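Local coordinates for protein FeeM (PDB 2G0B) that probably joins fatty acyl chains to the amino group of tyrosine, as an N-acyl amino acid synthase that takes the acyl group from acyl carrier protein, at residues I67-Q72 with K92-V97; T157-L162 with A174-V179; T50-F55 with T125-Y130; L54-V59 with L106-A111. All blocks are in the same frame, centred on the assembly; numbering follows the deposited sequence.

Contact 1 of 4, residues I67-Q72 with K92-V97; sequences INDGAQ and KKLAEV. With NLT (N-dodecanoyl-L-tyrosine), chain I.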
loop_
_atom_site.group_PDB
_atom_site.type_symbol
_atom_site.label_atom_id
_atom_site.label_comp_id
_atom_site.label_asym_id
_atom_site.label_seq_id
_atom_site.Cartn_x
_atom_site.Cartn_y
_atom_site.Cartn_z
ATOM N N ILE A 67 -7.486 -1.584 1.662
ATOM C CA ILE A 67 -8.705 -2.392 1.701
ATOM C C ILE A 67 -9.012 -2.848 3.119
ATOM O O ILE A 67 -8.185 -3.482 3.764
ATOM C CB ILE A 67 -8.574 -3.607 0.775
ATOM C CG1 ILE A 67 -8.019 -3.178 -0.585
ATOM C CG2 ILE A 67 -9.930 -4.332 0.630
ATOM C CD1 ILE A 67 -7.710 -4.325 -1.502
ATOM N N ASN A 68 -10.204 -2.525 3.601
ATOM C CA ASN A 68 -10.604 -2.903 4.946
ATOM C C ASN A 68 -11.144 -4.319 5.011
ATOM O O ASN A 68 -11.860 -4.760 4.108
ATOM C CB ASN A 68 -11.629 -1.918 5.495
ATOM C CG ASN A 68 -10.988 -0.785 6.238
ATOM O OD1 ASN A 68 -11.165 0.382 5.889
ATOM N ND2 ASN A 68 -10.218 -1.116 7.264
ATOM N N ASP A 69 -10.784 -5.035 6.074
ATOM C CA ASP A 69 -11.245 -6.402 6.274
ATOM C C ASP A 69 -12.771 -6.461 6.393
ATOM O O ASP A 69 -13.346 -6.063 7.405
ATOM C CB ASP A 69 -10.586 -7.017 7.510
ATOM C CG ASP A 69 -10.584 -8.537 7.482
ATOM O OD1 ASP A 69 -11.067 -9.139 6.486
ATOM O OD2 ASP A 69 -10.113 -9.223 8.419
ATOM N N GLY A 70 -13.414 -6.920 5.328
ATOM C CA GLY A 70 -14.858 -7.054 5.300
ATOM C C GLY A 70 -15.230 -8.480 4.998
ATOM O O GLY A 70 -14.436 -9.393 5.239
ATOM N N ALA A 71 -16.424 -8.671 4.436
ATOM C CA ALA A 71 -16.928 -10.008 4.093
ATOM C C ALA A 71 -16.235 -10.592 2.853
ATOM O O ALA A 71 -16.369 -11.785 2.564
ATOM C CB ALA A 71 -18.444 -9.976 3.898
ATOM N N GLN A 72 -15.494 -9.745 2.135
ATOM C CA GLN A 72 -14.719 -10.180 0.971
ATOM C C GLN A 72 -13.250 -10.478 1.301
ATOM O O GLN A 72 -12.473 -10.841 0.417
ATOM C CB GLN A 72 -14.813 -9.148 -0.166
ATOM C CG GLN A 72 -16.212 -9.002 -0.784
ATOM C CD GLN A 72 -16.873 -10.346 -1.117
ATOM O OE1 GLN A 72 -16.210 -11.276 -1.588
ATOM N NE2 GLN A 72 -18.177 -10.437 -0.886
ATOM N N LYS A 92 -9.755 -8.503 15.650
ATOM C CA LYS A 92 -8.869 -7.392 15.360
ATOM C C LYS A 92 -9.185 -6.770 14.015
ATOM O O LYS A 92 -9.393 -7.476 13.024
ATOM C CB LYS A 92 -7.407 -7.844 15.404
ATOM C CG LYS A 92 -6.873 -8.129 16.807
ATOM C CD LYS A 92 -7.043 -6.928 17.736
ATOM C CE LYS A 92 -6.600 -7.260 19.158
ATOM N NZ LYS A 92 -5.149 -6.984 19.340
ATOM N N LYS A 93 -9.228 -5.442 13.985
ATOM C CA LYS A 93 -9.466 -4.730 12.753
ATOM C C LYS A 93 -8.210 -4.771 11.901
ATOM O O LYS A 93 -7.166 -4.247 12.286
ATOM C CB LYS A 93 -9.896 -3.286 13.028
ATOM C CG LYS A 93 -10.642 -2.653 11.874
ATOM C CD LYS A 93 -11.290 -1.360 12.265
ATOM C CE LYS A 93 -11.876 -0.691 11.045
ATOM N NZ LYS A 93 -13.293 -0.298 11.230
ATOM N N LEU A 94 -8.300 -5.454 10.768
ATOM C CA LEU A 94 -7.187 -5.524 9.833
ATOM C C LEU A 94 -7.482 -4.738 8.572
ATOM O O LEU A 94 -8.641 -4.511 8.221
ATOM C CB LEU A 94 -6.859 -6.976 9.471
ATOM C CG LEU A 94 -6.829 -8.013 10.584
ATOM C CD1 LEU A 94 -6.659 -9.390 9.985
ATOM C CD2 LEU A 94 -5.724 -7.716 11.576
ATOM N N ALA A 95 -6.419 -4.306 7.907
ATOM C CA ALA A 95 -6.524 -3.639 6.622
ATOM C C ALA A 95 -5.250 -3.875 5.854
ATOM O O ALA A 95 -4.165 -3.895 6.431
ATOM C CB ALA A 95 -6.764 -2.163 6.806
ATOM N N GLU A 96 -5.378 -4.103 4.558
ATOM C CA GLU A 96 -4.213 -4.339 3.733
ATOM C C GLU A 96 -3.965 -3.135 2.849
ATOM O O GLU A 96 -4.880 -2.648 2.182
ATOM C CB GLU A 96 -4.383 -5.611 2.899
ATOM C CG GLU A 96 -3.425 -5.697 1.725
ATOM C CD GLU A 96 -3.181 -7.117 1.218
ATOM O OE1 GLU A 96 -2.067 -7.368 0.687
ATOM O OE2 GLU A 96 -4.095 -7.973 1.314
ATOM N N VAL A 97 -2.737 -2.623 2.887
ATOM C CA VAL A 97 -2.330 -1.544 1.999
ATOM C C VAL A 97 -1.866 -2.157 0.688
ATOM O O VAL A 97 -0.968 -3.013 0.663
ATOM C CB VAL A 97 -1.219 -0.679 2.606
ATOM C CG1 VAL A 97 -1.042 0.561 1.803
ATOM C CG2 VAL A 97 -1.551 -0.321 4.032
HETATM N N NLT I . 2.133 -4.793 -2.947
HETATM C C1 NLT I . 2.295 -3.489 -2.691
HETATM O OL NLT I . 1.949 -2.598 -3.460
HETATM C C2 NLT I . 2.972 -3.152 -1.372
HETATM C C3 NLT I . 2.282 -2.002 -0.626
HETATM C C4 NLT I . 3.236 -1.315 0.366
HETATM C C5 NLT I . 2.551 -0.150 1.089
HETATM C C6 NLT I . 3.326 0.327 2.317
HETATM C C7 NLT I . 2.469 1.222 3.214
HETATM C C8 NLT I . 3.334 2.058 4.149
HETATM C C9 NLT I . 2.512 2.924 5.116
HETATM C C10 NLT I . 3.191 2.907 6.485
HETATM C C11 NLT I . 2.414 3.630 7.585
HETATM C C12 NLT I . 3.303 3.806 8.817
HETATM C CA NLT I . 1.610 -5.339 -4.201
HETATM C CB NLT I . 1.607 -6.863 -4.148
HETATM C CG NLT I . 2.927 -7.437 -4.616
HETATM C CD2 NLT I . 3.395 -7.176 -5.896
HETATM C CE2 NLT I . 4.603 -7.704 -6.315
HETATM C CZ NLT I . 5.335 -8.506 -5.463
HETATM C CE1 NLT I . 4.875 -8.767 -4.179
HETATM C CD1 NLT I . 3.669 -8.235 -3.755
HETATM O OH NLT I . 6.489 -9.013 -5.869
HETATM C C NLT I . 0.197 -4.912 -4.469
HETATM O O NLT I . -0.582 -4.809 -3.497
HETATM O O2 NLT I . -0.159 -4.676 -5.652
#
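Segments 67-72 and 92-97 run antiparallel, Ile67 facing Glu96 as a hydrogen-bonded pair and Asn68 facing Ala95 as a non-hydrogen-bonded one. The Ile67 N to Glu96 O bond, 2.9 Å, is nearly straight (174°), and Glu96 N returns a bond to Ile67 O; both donors lie in the plane of the carbonyl they address. Farther along, Asp69 N reaches Leu94 O at 3.1 Å from above the carbonyl plane, as segment 67-72 leaves the sheet after Asn68. Strands 59-68 and 94-102 are thus joined at the centre of a mixed sheet of the acetyltransferase (GNAT) type, the chain between them passing through helix 77-89. On one face the Asn68 amide lies against the methyl of Ala95, ND2 to CB 3.6 Å, while its OD1 is bonded to the hydroxyl of Tyr130. The Asp69 and Leu94 side chains run next to each other in the same direction, OD2 of Asp69 coming within 3.8 Å of Leu94 CD1. That carboxylate forms a salt bridge with Arg88 of helix 77-89, so its charge is answered beside an apolar neighbour. Ile67 and Glu96 share the other face; the buried Glu96 carboxylate is held by Met76 N and Ser142 OG. Val97 belongs to the ligand pocket: its CG1, anti to the backbone N (chi1 -168°), touches C5 of the dodecanoyl chain of N-dodecanoyl-L-tyrosine at 3.7 Å.

Contact 2 of 4, residues T157-L162 with A174-V179; sequences TQIGAL and ARALYV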
loop_
_atom_site.group_PDB
_atom_site.type_symbol
_atom_site.label_atom_id
_atom_site.label_comp_id
_atom_site.label_asym_id
_atom_site.label_seq_id
_atom_site.Cartn_x
_atom_site.Cartn_y
_atom_site.Cartn_z
ATOM N N THR A 157 6.687 -5.552 11.079
ATOM C CA THR A 157 7.242 -6.823 11.509
ATOM C C THR A 157 6.834 -7.883 10.499
ATOM O O THR A 157 5.746 -7.823 9.960
ATOM C CB THR A 157 6.697 -7.153 12.918
ATOM O OG1 THR A 157 7.289 -6.265 13.854
ATOM C CG2 THR A 157 7.160 -8.520 13.410
ATOM N N GLN A 158 7.720 -8.835 10.225
ATOM C CA GLN A 158 7.408 -9.915 9.281
ATOM C C GLN A 158 6.456 -10.928 9.891
ATOM O O GLN A 158 6.709 -11.453 10.971
ATOM C CB GLN A 158 8.671 -10.609 8.811
ATOM C CG GLN A 158 8.517 -11.278 7.492
ATOM C CD GLN A 158 9.653 -12.211 7.180
ATOM O OE1 GLN A 158 10.723 -12.119 7.780
ATOM N NE2 GLN A 158 9.436 -13.107 6.234
ATOM N N ILE A 159 5.348 -11.183 9.205
ATOM C CA ILE A 159 4.332 -12.100 9.711
ATOM C C ILE A 159 4.152 -13.289 8.797
ATOM O O ILE A 159 3.573 -14.288 9.186
ATOM C CB ILE A 159 2.975 -11.372 9.949
ATOM C CG1 ILE A 159 2.437 -10.762 8.652
ATOM C CG2 ILE A 159 3.120 -10.316 11.024
ATOM C CD1 ILE A 159 0.961 -10.873 8.505
ATOM N N GLY A 160 4.681 -13.185 7.583
ATOM C CA GLY A 160 4.600 -14.266 6.617
ATOM C C GLY A 160 5.914 -14.543 5.924
ATOM O O GLY A 160 6.705 -13.637 5.694
ATOM N N ALA A 161 6.138 -15.808 5.581
ATOM C CA ALA A 161 7.362 -16.228 4.901
ATOM C C ALA A 161 7.416 -15.754 3.447
ATOM O O ALA A 161 6.437 -15.227 2.907
ATOM C CB ALA A 161 7.494 -17.704 4.963
ATOM N N LEU A 162 8.580 -15.927 2.831
ATOM C CA LEU A 162 8.763 -15.645 1.423
ATOM C C LEU A 162 8.086 -16.729 0.590
ATOM O O LEU A 162 8.527 -17.883 0.569
ATOM C CB LEU A 162 10.255 -15.546 1.099
ATOM C CG LEU A 162 10.719 -15.416 -0.356
ATOM C CD1 LEU A 162 10.025 -14.298 -1.061
ATOM C CD2 LEU A 162 12.208 -15.197 -0.392
ATOM N N ALA A 174 5.052 -11.208 3.857
ATOM C CA ALA A 174 4.002 -10.457 4.538
ATOM C C ALA A 174 4.563 -9.761 5.751
ATOM O O ALA A 174 5.309 -10.357 6.529
ATOM C CB ALA A 174 2.874 -11.361 4.936
ATOM N N ARG A 175 4.236 -8.476 5.879
ATOM C CA ARG A 175 4.600 -7.682 7.048
ATOM C C ARG A 175 3.372 -6.950 7.585
ATOM O O ARG A 175 2.467 -6.609 6.838
ATOM C CB ARG A 175 5.712 -6.671 6.722
ATOM C CG ARG A 175 6.905 -7.239 5.994
ATOM C CD ARG A 175 8.139 -6.355 6.008
ATOM N NE ARG A 175 8.802 -6.386 7.303
ATOM C CZ ARG A 175 9.904 -7.066 7.571
ATOM N NH1 ARG A 175 10.491 -7.779 6.637
ATOM N NH2 ARG A 175 10.422 -7.034 8.789
ATOM N N ALA A 176 3.350 -6.722 8.888
ATOM C CA ALA A 176 2.248 -6.025 9.523
ATOM C C ALA A 176 2.773 -5.044 10.550
ATOM O O ALA A 176 3.886 -5.208 11.055
ATOM C CB ALA A 176 1.308 -7.005 10.161
ATOM N N LEU A 177 1.978 -4.011 10.838
ATOM C CA LEU A 177 2.326 -3.014 11.851
ATOM C C LEU A 177 1.152 -2.751 12.804
ATOM O O LEU A 177 0.012 -2.532 12.363
ATOM C CB LEU A 177 2.786 -1.709 11.189
ATOM C CG LEU A 177 2.754 -0.419 12.018
ATOM C CD1 LEU A 177 3.922 -0.357 12.994
ATOM C CD2 LEU A 177 2.750 0.784 11.117
ATOM N N TYR A 178 1.430 -2.788 14.110
ATOM C CA TYR A 178 0.422 -2.449 15.108
ATOM C C TYR A 178 0.269 -0.935 15.218
ATOM O O TYR A 178 1.069 -0.268 15.875
ATOM C CB TYR A 178 0.772 -3.051 16.467
ATOM C CG TYR A 178 -0.351 -2.945 17.477
ATOM C CD1 TYR A 178 -1.622 -3.445 17.190
ATOM C CD2 TYR A 178 -0.152 -2.330 18.703
ATOM C CE1 TYR A 178 -2.661 -3.340 18.105
ATOM C CE2 TYR A 178 -1.184 -2.221 19.628
ATOM C CZ TYR A 178 -2.438 -2.729 19.324
ATOM O OH TYR A 178 -3.466 -2.630 20.240
ATOM N N VAL A 179 -0.771 -0.408 14.577
ATOM C CA VAL A 179 -0.989 1.042 14.478
ATOM C C VAL A 179 -1.137 1.820 15.827
ATOM O O VAL A 179 -0.493 2.858 15.995
ATOM C CB VAL A 179 -2.121 1.402 13.449
ATOM C CG1 VAL A 179 -2.282 2.906 13.311
ATOM C CG2 VAL A 179 -1.818 0.785 12.094
#
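A beta hairpin formed by strands 157-165 and 170-178 closes one margin of the sheet, and here its two arms exchange backbone bonds around an irregularity at Gly160. Thr157 and Ala176 bond in both directions, Thr157 N to Ala176 O and Ala176 N to Thr157 O, with each donor in the plane of its acceptor carbonyl. Beyond them the pattern changes. The successive N-H groups of Ile159 and Gly160 share Ala174 O, at 2.8 and 3.1 Å from their N atoms, as in a classic beta bulge; both approach from above the carbonyl plane, where the chain turns a corner. The return bond from Ala174 N to Gly160 O is weak (3.5 Å), but Gly160 O also receives the Gln158 side-chain amide, NE2 to O 2.8 Å; an extended chain with CG anti to the backbone N (chi1 -156°) carries that amide along its own strand. Ile159 uses both branches for apolar packing, CG1 on the methyl of Ala174 and CG2 on that of Ala176, on the side covered by helix 77-89, whose Leu84 and Trp87 also touch it. On the other face Arg175 crosses Gln158 obliquely, the guanidinium and amide planes 29° apart. Its charge is met by Asp148 at NH1, and its NE is bonded to Phe156 O. Gln158 CB rests 3.8 Å above the guanidinium plane, towards the rim of that group.

Contact 3 of 4, residues T50-F55 with T125-Y130; sequences TTFGLF and TMVLTY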
loop_
_atom_site.group_PDB
_atom_site.type_symbol
_atom_site.label_atom_id
_atom_site.label_comp_id
_atom_site.label_asym_id
_atom_site.label_seq_id
_atom_site.Cartn_x
_atom_site.Cartn_y
_atom_site.Cartn_z
ATOM N N THR A 50 -10.309 2.185 -0.430
ATOM C CA THR A 50 -10.078 3.622 -0.558
ATOM C C THR A 50 -8.791 3.858 -1.329
ATOM O O THR A 50 -7.764 3.323 -0.974
ATOM C CB THR A 50 -9.983 4.280 0.847
ATOM O OG1 THR A 50 -11.262 4.235 1.486
ATOM C CG2 THR A 50 -9.713 5.771 0.736
ATOM N N THR A 51 -8.856 4.657 -2.391
ATOM C CA THR A 51 -7.677 4.945 -3.208
ATOM C C THR A 51 -7.169 6.375 -2.993
ATOM O O THR A 51 -7.938 7.338 -3.034
ATOM C CB THR A 51 -7.980 4.711 -4.707
ATOM O OG1 THR A 51 -8.389 3.356 -4.920
ATOM C CG2 THR A 51 -6.709 4.836 -5.544
ATOM N N PHE A 52 -5.869 6.500 -2.754
ATOM C CA PHE A 52 -5.220 7.795 -2.645
ATOM C C PHE A 52 -4.405 8.052 -3.908
ATOM O O PHE A 52 -4.060 7.114 -4.633
ATOM C CB PHE A 52 -4.312 7.842 -1.417
ATOM C CG PHE A 52 -5.021 7.572 -0.133
ATOM C CD1 PHE A 52 -5.785 8.556 0.478
ATOM C CD2 PHE A 52 -4.930 6.334 0.473
ATOM C CE1 PHE A 52 -6.448 8.304 1.676
ATOM C CE2 PHE A 52 -5.591 6.076 1.665
ATOM C CZ PHE A 52 -6.354 7.062 2.266
ATOM N N GLY A 53 -4.111 9.319 -4.175
ATOM C CA GLY A 53 -3.342 9.688 -5.338
ATOM C C GLY A 53 -2.330 10.772 -5.045
ATOM O O GLY A 53 -2.449 11.505 -4.068
ATOM N N LEU A 54 -1.331 10.869 -5.907
ATOM C CA LEU A 54 -0.268 11.829 -5.759
ATOM C C LEU A 54 -0.106 12.552 -7.064
ATOM O O LEU A 54 0.141 11.933 -8.097
ATOM C CB LEU A 54 1.026 11.117 -5.386
ATOM C CG LEU A 54 2.211 11.945 -4.888
ATOM C CD1 LEU A 54 1.805 12.925 -3.806
ATOM C CD2 LEU A 54 3.302 11.034 -4.392
ATOM N N PHE A 55 -0.227 13.875 -7.008
ATOM C CA PHE A 55 -0.263 14.715 -8.198
ATOM C C PHE A 55 0.929 15.649 -8.303
ATOM O O PHE A 55 1.245 16.384 -7.363
ATOM C CB PHE A 55 -1.542 15.553 -8.215
ATOM C CG PHE A 55 -2.790 14.751 -8.317
ATOM C CD1 PHE A 55 -3.418 14.271 -7.178
ATOM C CD2 PHE A 55 -3.362 14.496 -9.551
ATOM C CE1 PHE A 55 -4.548 13.537 -7.272
ATOM C CE2 PHE A 55 -4.505 13.767 -9.646
ATOM C CZ PHE A 55 -5.101 13.288 -8.509
ATOM N N THR A 125 1.576 9.073 4.798
ATOM C CA THR A 125 0.936 9.841 5.872
ATOM C C THR A 125 -0.581 9.740 5.787
ATOM O O THR A 125 -1.273 9.625 6.810
ATOM C CB THR A 125 1.335 11.328 5.837
ATOM O OG1 THR A 125 2.729 11.465 5.545
ATOM C CG2 THR A 125 1.235 11.880 7.196
ATOM N N MET A 126 -1.089 9.781 4.560
ATOM C CA MET A 126 -2.505 9.641 4.317
ATOM C C MET A 126 -3.020 8.261 4.731
ATOM O O MET A 126 -4.088 8.162 5.315
ATOM C CB MET A 126 -2.832 9.961 2.859
ATOM C CG MET A 126 -2.738 11.450 2.541
ATOM S SD MET A 126 -3.568 11.882 1.045
ATOM C CE MET A 126 -5.069 12.437 1.679
ATOM N N VAL A 127 -2.232 7.214 4.472
ATOM C CA VAL A 127 -2.583 5.851 4.896
ATOM C C VAL A 127 -2.556 5.735 6.425
ATOM O O VAL A 127 -3.493 5.199 7.029
ATOM C CB VAL A 127 -1.639 4.769 4.271
ATOM C CG1 VAL A 127 -1.911 3.391 4.867
ATOM C CG2 VAL A 127 -1.788 4.725 2.770
ATOM N N LEU A 128 -1.495 6.264 7.037
ATOM C CA LEU A 128 -1.355 6.263 8.490
ATOM C C LEU A 128 -2.485 7.027 9.194
ATOM O O LEU A 128 -3.077 6.497 10.133
ATOM C CB LEU A 128 0.017 6.805 8.911
ATOM C CG LEU A 128 0.310 6.841 10.418
ATOM C CD1 LEU A 128 0.497 5.441 10.975
ATOM C CD2 LEU A 128 1.514 7.688 10.707
ATOM N N THR A 129 -2.805 8.248 8.728
ATOM C CA THR A 129 -3.910 9.023 9.335
ATOM C C THR A 129 -5.222 8.268 9.238
ATOM O O THR A 129 -5.954 8.186 10.213
ATOM C CB THR A 129 -4.068 10.489 8.740
ATOM O OG1 THR A 129 -3.882 10.476 7.321
ATOM C CG2 THR A 129 -2.968 11.420 9.250
ATOM N N TYR A 130 -5.485 7.683 8.067
ATOM C CA TYR A 130 -6.671 6.854 7.845
ATOM C C TYR A 130 -6.740 5.703 8.852
ATOM O O TYR A 130 -7.784 5.449 9.426
ATOM C CB TYR A 130 -6.682 6.306 6.410
ATOM C CG TYR A 130 -7.901 5.459 6.056
ATOM C CD1 TYR A 130 -9.108 6.057 5.703
ATOM C CD2 TYR A 130 -7.825 4.064 6.037
ATOM C CE1 TYR A 130 -10.212 5.297 5.361
ATOM C CE2 TYR A 130 -8.929 3.288 5.708
ATOM C CZ TYR A 130 -10.126 3.911 5.367
ATOM O OH TYR A 130 -11.238 3.150 5.034
#
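Phe52 is the centre of this contact, its ring projecting from strand 49-56 to meet three residues of helix 121-133. Met126 comes over one face: its CB stands 4.3 Å from the centroid of the Phe52 ring and 20° off the normal, a CH-pi contact displaced towards the rim. The sulfur follows obliquely, SD lying 4.0 Å from Phe52 CD1, so the thioether adds a Met-aromatic contact without sitting squarely above the ring. Val127 CG2 approaches Phe52 CE2 at 4.2 Å, and Tyr130 brings its CB to the CZ corner at the same separation. No hydrogen bond joins the two segments. Thr50 and Tyr130 meet tip to tip, yet OG1 of Thr50 and OH of Tyr130 remain 3.7 Å apart, the phenol having its polar partner in Asn68 of strand 59-68. The first torsions set up this meeting: CG of Phe52 is anti to its carbonyl carbon (chi1 -58°), and CG of Tyr130 is anti to its backbone N (chi1 -178°). Farther out, Ile11 and Ile66 from the flanking strands and Leu123 of the same helix also pack on Phe52. Backbone bonds to Ile64 keep Phe52 in the sheet. Leu128, one residue after Val127, touches the bound product. The short strand and helix axes pass 9.9 Å apart, with these side chains filling the layer between them, as in the alpha/beta sandwich of acetyltransferase-type folds.

Contact 4 of 4, residues L54-V59 with L106-A111; sequences LFNGEV and LYEAVA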
loop_
_atom_site.group_PDB
_atom_site.type_symbol
_atom_site.label_atom_id
_atom_site.label_comp_id
_atom_site.label_asym_id
_atom_site.label_seq_id
_atom_site.Cartn_x
_atom_site.Cartn_y
_atom_site.Cartn_z
ATOM N N LEU A 54 -1.331 10.869 -5.907
ATOM C CA LEU A 54 -0.268 11.829 -5.759
ATOM C C LEU A 54 -0.106 12.552 -7.064
ATOM O O LEU A 54 0.141 11.933 -8.097
ATOM C CB LEU A 54 1.026 11.117 -5.386
ATOM C CG LEU A 54 2.211 11.945 -4.888
ATOM C CD1 LEU A 54 1.805 12.925 -3.806
ATOM C CD2 LEU A 54 3.302 11.034 -4.392
ATOM N N PHE A 55 -0.227 13.875 -7.008
ATOM C CA PHE A 55 -0.263 14.715 -8.198
ATOM C C PHE A 55 0.929 15.649 -8.303
ATOM O O PHE A 55 1.245 16.384 -7.363
ATOM C CB PHE A 55 -1.542 15.553 -8.215
ATOM C CG PHE A 55 -2.790 14.751 -8.317
ATOM C CD1 PHE A 55 -3.418 14.271 -7.178
ATOM C CD2 PHE A 55 -3.362 14.496 -9.551
ATOM C CE1 PHE A 55 -4.548 13.537 -7.272
ATOM C CE2 PHE A 55 -4.505 13.767 -9.646
ATOM C CZ PHE A 55 -5.101 13.288 -8.509
ATOM N N ASN A 56 1.572 15.635 -9.464
ATOM C CA ASN A 56 2.581 16.621 -9.790
ATOM C C ASN A 56 1.915 17.735 -10.542
ATOM O O ASN A 56 1.744 17.651 -11.761
ATOM C CB ASN A 56 3.674 16.014 -10.659
ATOM C CG ASN A 56 5.021 16.624 -10.401
ATOM O OD1 ASN A 56 5.126 17.788 -9.995
ATOM N ND2 ASN A 56 6.079 15.842 -10.633
ATOM N N GLY A 57 1.494 18.763 -9.807
ATOM C CA GLY A 57 0.822 19.902 -10.386
ATOM C C GLY A 57 -0.361 19.483 -11.214
ATOM O O GLY A 57 -0.477 19.876 -12.385
ATOM N N GLU A 58 -1.195 18.627 -10.623
ATOM C CA GLU A 58 -2.456 18.145 -11.224
ATOM C C GLU A 58 -2.402 16.932 -12.174
ATOM O O GLU A 58 -3.447 16.402 -12.528
ATOM C CB GLU A 58 -3.273 19.283 -11.844
ATOM C CG GLU A 58 -4.240 19.917 -10.868
ATOM C CD GLU A 58 -4.619 21.302 -11.291
ATOM O OE1 GLU A 58 -3.845 21.914 -12.064
ATOM O OE2 GLU A 58 -5.696 21.786 -10.870
ATOM N N VAL A 59 -1.212 16.508 -12.601
ATOM C CA VAL A 59 -1.117 15.204 -13.260
ATOM C C VAL A 59 -0.759 14.147 -12.245
ATOM O O VAL A 59 0.092 14.359 -11.394
ATOM C CB VAL A 59 -0.200 15.159 -14.541
ATOM C CG1 VAL A 59 -0.162 16.491 -15.233
ATOM C CG2 VAL A 59 1.183 14.677 -14.225
ATOM N N LEU A 106 6.948 10.543 -14.787
ATOM C CA LEU A 106 6.170 11.751 -14.497
ATOM C C LEU A 106 6.676 12.518 -13.283
ATOM O O LEU A 106 6.133 13.564 -12.944
ATOM C CB LEU A 106 4.694 11.413 -14.301
ATOM C CG LEU A 106 3.916 10.849 -15.479
ATOM C CD1 LEU A 106 2.589 10.295 -14.996
ATOM C CD2 LEU A 106 3.702 11.909 -16.545
ATOM N N TYR A 107 7.676 11.980 -12.594
ATOM C CA TYR A 107 8.301 12.729 -11.508
ATOM C C TYR A 107 9.789 12.677 -11.538
ATOM O O TYR A 107 10.394 11.605 -11.696
ATOM C CB TYR A 107 7.758 12.339 -10.126
ATOM C CG TYR A 107 8.291 11.052 -9.520
ATOM C CD1 TYR A 107 7.891 9.810 -10.008
ATOM C CD2 TYR A 107 9.127 11.078 -8.405
ATOM C CE1 TYR A 107 8.335 8.618 -9.422
ATOM C CE2 TYR A 107 9.581 9.880 -7.807
ATOM C CZ TYR A 107 9.186 8.659 -8.335
ATOM O OH TYR A 107 9.620 7.471 -7.765
ATOM N N GLU A 108 10.380 13.862 -11.445
ATOM C CA GLU A 108 11.813 14.017 -11.340
ATOM C C GLU A 108 12.252 13.296 -10.051
ATOM O O GLU A 108 12.164 13.846 -8.943
ATOM C CB GLU A 108 12.173 15.516 -11.341
ATOM C CG GLU A 108 12.033 16.198 -12.726
ATOM C CD GLU A 108 10.584 16.664 -13.094
ATOM O OE1 GLU A 108 9.623 16.422 -12.315
ATOM O OE2 GLU A 108 10.414 17.286 -14.181
ATOM N N ALA A 109 12.638 12.028 -10.213
ATOM C CA ALA A 109 12.871 11.130 -9.090
ATOM C C ALA A 109 14.209 11.372 -8.428
ATOM O O ALA A 109 15.028 12.160 -8.916
ATOM C CB ALA A 109 12.771 9.667 -9.552
ATOM N N VAL A 110 14.428 10.692 -7.303
ATOM C CA VAL A 110 15.736 10.655 -6.670
ATOM C C VAL A 110 16.656 9.757 -7.509
ATOM O O VAL A 110 17.851 10.049 -7.655
ATOM C CB VAL A 110 15.634 10.161 -5.189
ATOM C CG1 VAL A 110 16.659 9.071 -4.870
ATOM C CG2 VAL A 110 15.761 11.338 -4.226
ATOM N N ALA A 111 16.051 8.728 -8.134
ATOM C CA ALA A 111 16.764 7.669 -8.893
ATOM C C ALA A 111 17.760 6.892 -8.023
ATOM O O ALA A 111 17.421 6.460 -6.910
ATOM C CB ALA A 111 17.451 8.235 -10.183
#
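Asn56 closes strand 49-56 and opens a type I' turn to Val59, the tight two-residue connection of a beta hairpin in which Gly57 and Glu58 both have positive phi. Asn56 N bonds to Val59 O at 2.7 Å, and Val59 N bonds back to Asn56 O, which fixes the base from which the side chain leaves. From there CB points towards the loop at 106-111 and lies 4.2 Å from Leu106 O. CG, the next atom out, stays at much the same distance from that carbonyl oxygen. The tip makes the one hydrogen bond between the segments: ND2 donates to Leu106 O at 3.2 Å, meeting it in the carbonyl plane on a lone pair, although the bond is bent to 141° and the oxygen sits 26° out of the amide plane. The same nitrogen passes 3.9 Å from Tyr107 CB, the Asn56 amide and the phenol ring standing 53° apart. Tyr107 directs its ring away, where it meets Tyr61 and its hydroxyl bonds to Glu119. Glu108 OE1 comes within 4.0 Å of ND2, too far for a hydrogen bond. Beside this polar link Val59 CG2 and Leu106 CD2 touch loosely at 4.4 Å. The hairpin tip and the loop are therefore joined at the surface by one neutral amide-to-carbonyl hydrogen bond, whose donor the nearby Glu108 carboxylate may polarise slightly.

In the fold
All four contacts build on one seven-stranded sheet. Contacts 3 and 4 both start from strand 49-56, sharing Leu54 and Phe55, with centres about 16 Å apart; contact 1 is nested inside the chain loops they close, and contact 2 follows after them. Contacts 1 and 3 meet directly, at Asn68 with Tyr130 and where Val97 packs on Val127. Contact 2, centred about 15 Å from contact 1, lies across the chain's centre from contacts 3 and 4. Val97, Leu128 and Leu177 bring contacts 1, 3 and 2 to the product pocket, whereas contact 4 is a surface contact between a hairpin turn and a loop, its centre about 30 Å from that of contact 1.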